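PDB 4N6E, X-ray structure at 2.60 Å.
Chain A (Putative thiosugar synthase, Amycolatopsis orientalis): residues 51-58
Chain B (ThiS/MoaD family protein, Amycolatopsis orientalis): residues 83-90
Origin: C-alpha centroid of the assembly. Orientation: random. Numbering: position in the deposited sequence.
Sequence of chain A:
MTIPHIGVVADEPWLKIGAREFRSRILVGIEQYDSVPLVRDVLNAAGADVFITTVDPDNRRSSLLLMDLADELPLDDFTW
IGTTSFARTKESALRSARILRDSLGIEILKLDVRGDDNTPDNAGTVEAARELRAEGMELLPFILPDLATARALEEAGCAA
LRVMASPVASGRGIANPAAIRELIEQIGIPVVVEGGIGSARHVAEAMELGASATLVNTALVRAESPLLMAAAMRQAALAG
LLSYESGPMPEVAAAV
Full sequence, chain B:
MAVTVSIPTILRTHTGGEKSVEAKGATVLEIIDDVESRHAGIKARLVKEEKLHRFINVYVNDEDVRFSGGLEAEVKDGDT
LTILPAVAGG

Chain A, residues 51-58: FITTVDPD
Chain B (83-90) ILPAVAGG

The C-terminal tail of the ThiS/MoaD family protein lies along a strand of the putative thiosugar synthase as an antiparallel partner, and all the direct hydrogen bonds of the contact are between backbone atoms. T54(A) and V87(B) form a hydrogen-bonded pair with CA atoms 5.3 Å apart; next to it, T53(A) and A88(B) form a non-hydrogen-bonded pair at 4.9 Å CA to CA, their side chains diverging. Taken end to end, the touching segments run 136° apart, and the two bridges cover only T53(A)-A88(B) and T54(A)-V87(B).

Three backbone N-H...O hydrogen bonds hold this register. T54(A) N donates to V87(B) O at 2.8 Å, and V87(B) N returns a bond to T54(A) O at 2.9 Å, the straightest of the three at 168°. The third is the shortest: G89(B) N gives to I52(A) O at 2.6 Å. T53(A) CA adds a CA-H...O contact to V87(B) O at 3.4 Å, so that one carbonyl receives both an amide and a CA hydrogen.

Beyond the pairing the backbones part, and water 1 continues the polar link. It accepts from D56(A) N at 2.4 Å and donates to P85(B) O at 3.0 Å, linking an amide and a carbonyl that are too far apart to bond each other (D56(A) N to P85(B) O is 4.9 Å). Both oxygens of the D56(A) carboxylate (chi1 t) are hydrogen-bonded outside the two stretches, as OG1 of T54(A) is satisfied elsewhere; neither side chain hydrogen-bonds across this contact.

Both side chains of the hydrogen-bonded pair lie on the same face of the sheet. T54(A), with chi1 t and phi/psi of -158/-174, brings its CG2 to 3.7 Å from V87(B) CG2, the valine being in the m rotamer at -135/164. The same methyl, T54(A) CG2, lies 3.6 Å from G89(B) CA. Glycine fits here: an ideal CB on G89(B), at phi/psi -107/157, would point toward chain A and fall 3.0 Å from I52(A) CG2, a clash. I52(A) (m, t) points toward the tail, with its CG2 4.0 Å from G90(B) OXT of the terminal carboxylate.

L84(B), chi1 t and chi2 p, supplies the apolar packing at the other end. Its CG lies 4.1 Å from CB of V55(A), which is in the m rotamer, and its CD1 approaches CA of P57(A) at 3.5 Å. The rule is economical: amides fix the register, one water fills the gap between D56(A) and P85(B), and leucine packs where the two backbones have moved apart.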

# COMPACT_ATOMS: atom_id res chain seq x y z
N PHE A 51 -0.31 -10.27 -21.17
CA PHE A 51 -0.07 -9.39 -22.31
C PHE A 51 -1.38 -9.16 -23.05
O PHE A 51 -2.03 -10.11 -23.47
CB PHE A 51 0.94 -10.03 -23.26
CG PHE A 51 1.25 -9.19 -24.46
CD1 PHE A 51 1.83 -7.95 -24.32
CD2 PHE A 51 0.96 -9.65 -25.73
CE1 PHE A 51 2.11 -7.16 -25.42
CE2 PHE A 51 1.25 -8.87 -26.84
CZ PHE A 51 1.82 -7.62 -26.68
N ILE A 52 -1.75 -7.89 -23.24
CA ILE A 52 -3.05 -7.51 -23.74
C ILE A 52 -3.01 -7.02 -25.18
O ILE A 52 -2.34 -6.01 -25.53
CB ILE A 52 -3.69 -6.42 -22.86
CG1 ILE A 52 -3.81 -6.92 -21.41
CG2 ILE A 52 -5.06 -6.05 -23.41
CD1 ILE A 52 -4.30 -5.89 -20.42
N THR A 53 -3.81 -7.68 -26.00
CA THR A 53 -3.73 -7.55 -27.44
C THR A 53 -5.10 -7.20 -28.02
O THR A 53 -6.13 -7.59 -27.46
CB THR A 53 -3.13 -8.84 -28.02
OG1 THR A 53 -2.71 -8.63 -29.37
CG2 THR A 53 -4.11 -9.98 -27.97
N THR A 54 -5.12 -6.46 -29.12
CA THR A 54 -6.40 -6.12 -29.76
C THR A 54 -6.25 -5.74 -31.23
O THR A 54 -5.19 -5.87 -31.82
CB THR A 54 -7.09 -4.95 -29.00
OG1 THR A 54 -8.44 -4.76 -29.48
CG2 THR A 54 -6.31 -3.65 -29.13
N VAL A 55 -7.36 -5.30 -31.83
CA VAL A 55 -7.34 -4.69 -33.15
C VAL A 55 -8.14 -3.39 -33.11
O VAL A 55 -9.02 -3.20 -32.25
CB VAL A 55 -7.86 -5.64 -34.26
CG1 VAL A 55 -6.90 -6.82 -34.45
CG2 VAL A 55 -9.25 -6.17 -33.94
N ASP A 56 -7.81 -2.48 -34.03
CA ASP A 56 -8.34 -1.12 -34.04
C ASP A 56 -8.93 -0.82 -35.42
O ASP A 56 -8.34 -0.08 -36.21
CB ASP A 56 -7.19 -0.15 -33.71
CG ASP A 56 -7.68 1.19 -33.15
OD1 ASP A 56 -8.89 1.50 -33.26
OD2 ASP A 56 -6.83 1.95 -32.61
N PRO A 57 -10.09 -1.42 -35.73
CA PRO A 57 -10.69 -1.19 -37.05
C PRO A 57 -10.88 0.31 -37.37
O PRO A 57 -10.55 0.74 -38.48
CB PRO A 57 -12.06 -1.89 -36.94
CG PRO A 57 -11.88 -2.92 -35.88
CD PRO A 57 -10.88 -2.36 -34.91
N ASP A 58 -11.37 1.09 -36.39
CA ASP A 58 -11.67 2.52 -36.61
C ASP A 58 -10.48 3.46 -36.44
O ASP A 58 -10.66 4.66 -36.50
CB ASP A 58 -12.76 3.02 -35.65
CG ASP A 58 -13.89 2.02 -35.47
OD1 ASP A 58 -14.41 1.51 -36.50
OD2 ASP A 58 -14.27 1.76 -34.30
N ILE B 83 -6.31 -3.39 -44.27
CA ILE B 83 -5.18 -3.91 -43.50
C ILE B 83 -5.39 -3.61 -42.02
O ILE B 83 -5.57 -2.46 -41.63
CB ILE B 83 -3.85 -3.29 -43.94
CG1 ILE B 83 -3.71 -3.39 -45.46
CG2 ILE B 83 -2.69 -3.97 -43.23
CD1 ILE B 83 -2.41 -2.82 -46.01
N LEU B 84 -5.35 -4.65 -41.20
CA LEU B 84 -5.72 -4.55 -39.79
C LEU B 84 -4.70 -5.30 -38.93
O LEU B 84 -4.83 -6.50 -38.71
CB LEU B 84 -7.11 -5.13 -39.61
CG LEU B 84 -7.81 -4.94 -38.28
CD1 LEU B 84 -8.29 -3.50 -38.12
CD2 LEU B 84 -8.98 -5.90 -38.18
N PRO B 85 -3.67 -4.58 -38.46
CA PRO B 85 -2.62 -5.23 -37.68
C PRO B 85 -3.01 -5.50 -36.22
O PRO B 85 -3.83 -4.79 -35.64
CB PRO B 85 -1.47 -4.24 -37.75
CG PRO B 85 -2.10 -2.92 -37.92
CD PRO B 85 -3.41 -3.14 -38.63
N ALA B 86 -2.42 -6.56 -35.67
CA ALA B 86 -2.52 -6.87 -34.26
C ALA B 86 -1.80 -5.78 -33.49
O ALA B 86 -0.68 -5.43 -33.83
CB ALA B 86 -1.86 -8.22 -33.99
N VAL B 87 -2.44 -5.24 -32.46
CA VAL B 87 -1.84 -4.16 -31.69
C VAL B 87 -1.95 -4.32 -30.17
O VAL B 87 -2.72 -5.13 -29.66
CB VAL B 87 -2.42 -2.80 -32.10
CG1 VAL B 87 -2.18 -2.55 -33.58
CG2 VAL B 87 -3.89 -2.70 -31.76
N ALA B 88 -1.14 -3.53 -29.48
CA ALA B 88 -1.15 -3.44 -28.04
C ALA B 88 -2.53 -2.99 -27.58
O ALA B 88 -3.07 -2.02 -28.10
CB ALA B 88 -0.10 -2.44 -27.57
N GLY B 89 -3.08 -3.71 -26.60
CA GLY B 89 -4.41 -3.41 -26.10
C GLY B 89 -4.38 -2.77 -24.73
O GLY B 89 -3.40 -2.91 -23.99
N GLY B 90 -5.46 -2.06 -24.42
CA GLY B 90 -5.64 -1.39 -23.12
C GLY B 90 -6.70 -2.04 -22.24
O GLY B 90 -6.84 -1.72 -21.05
OXT GLY B 90 -7.47 -2.89 -22.71
O HOH W 1 -5.96 -2.73 -35.60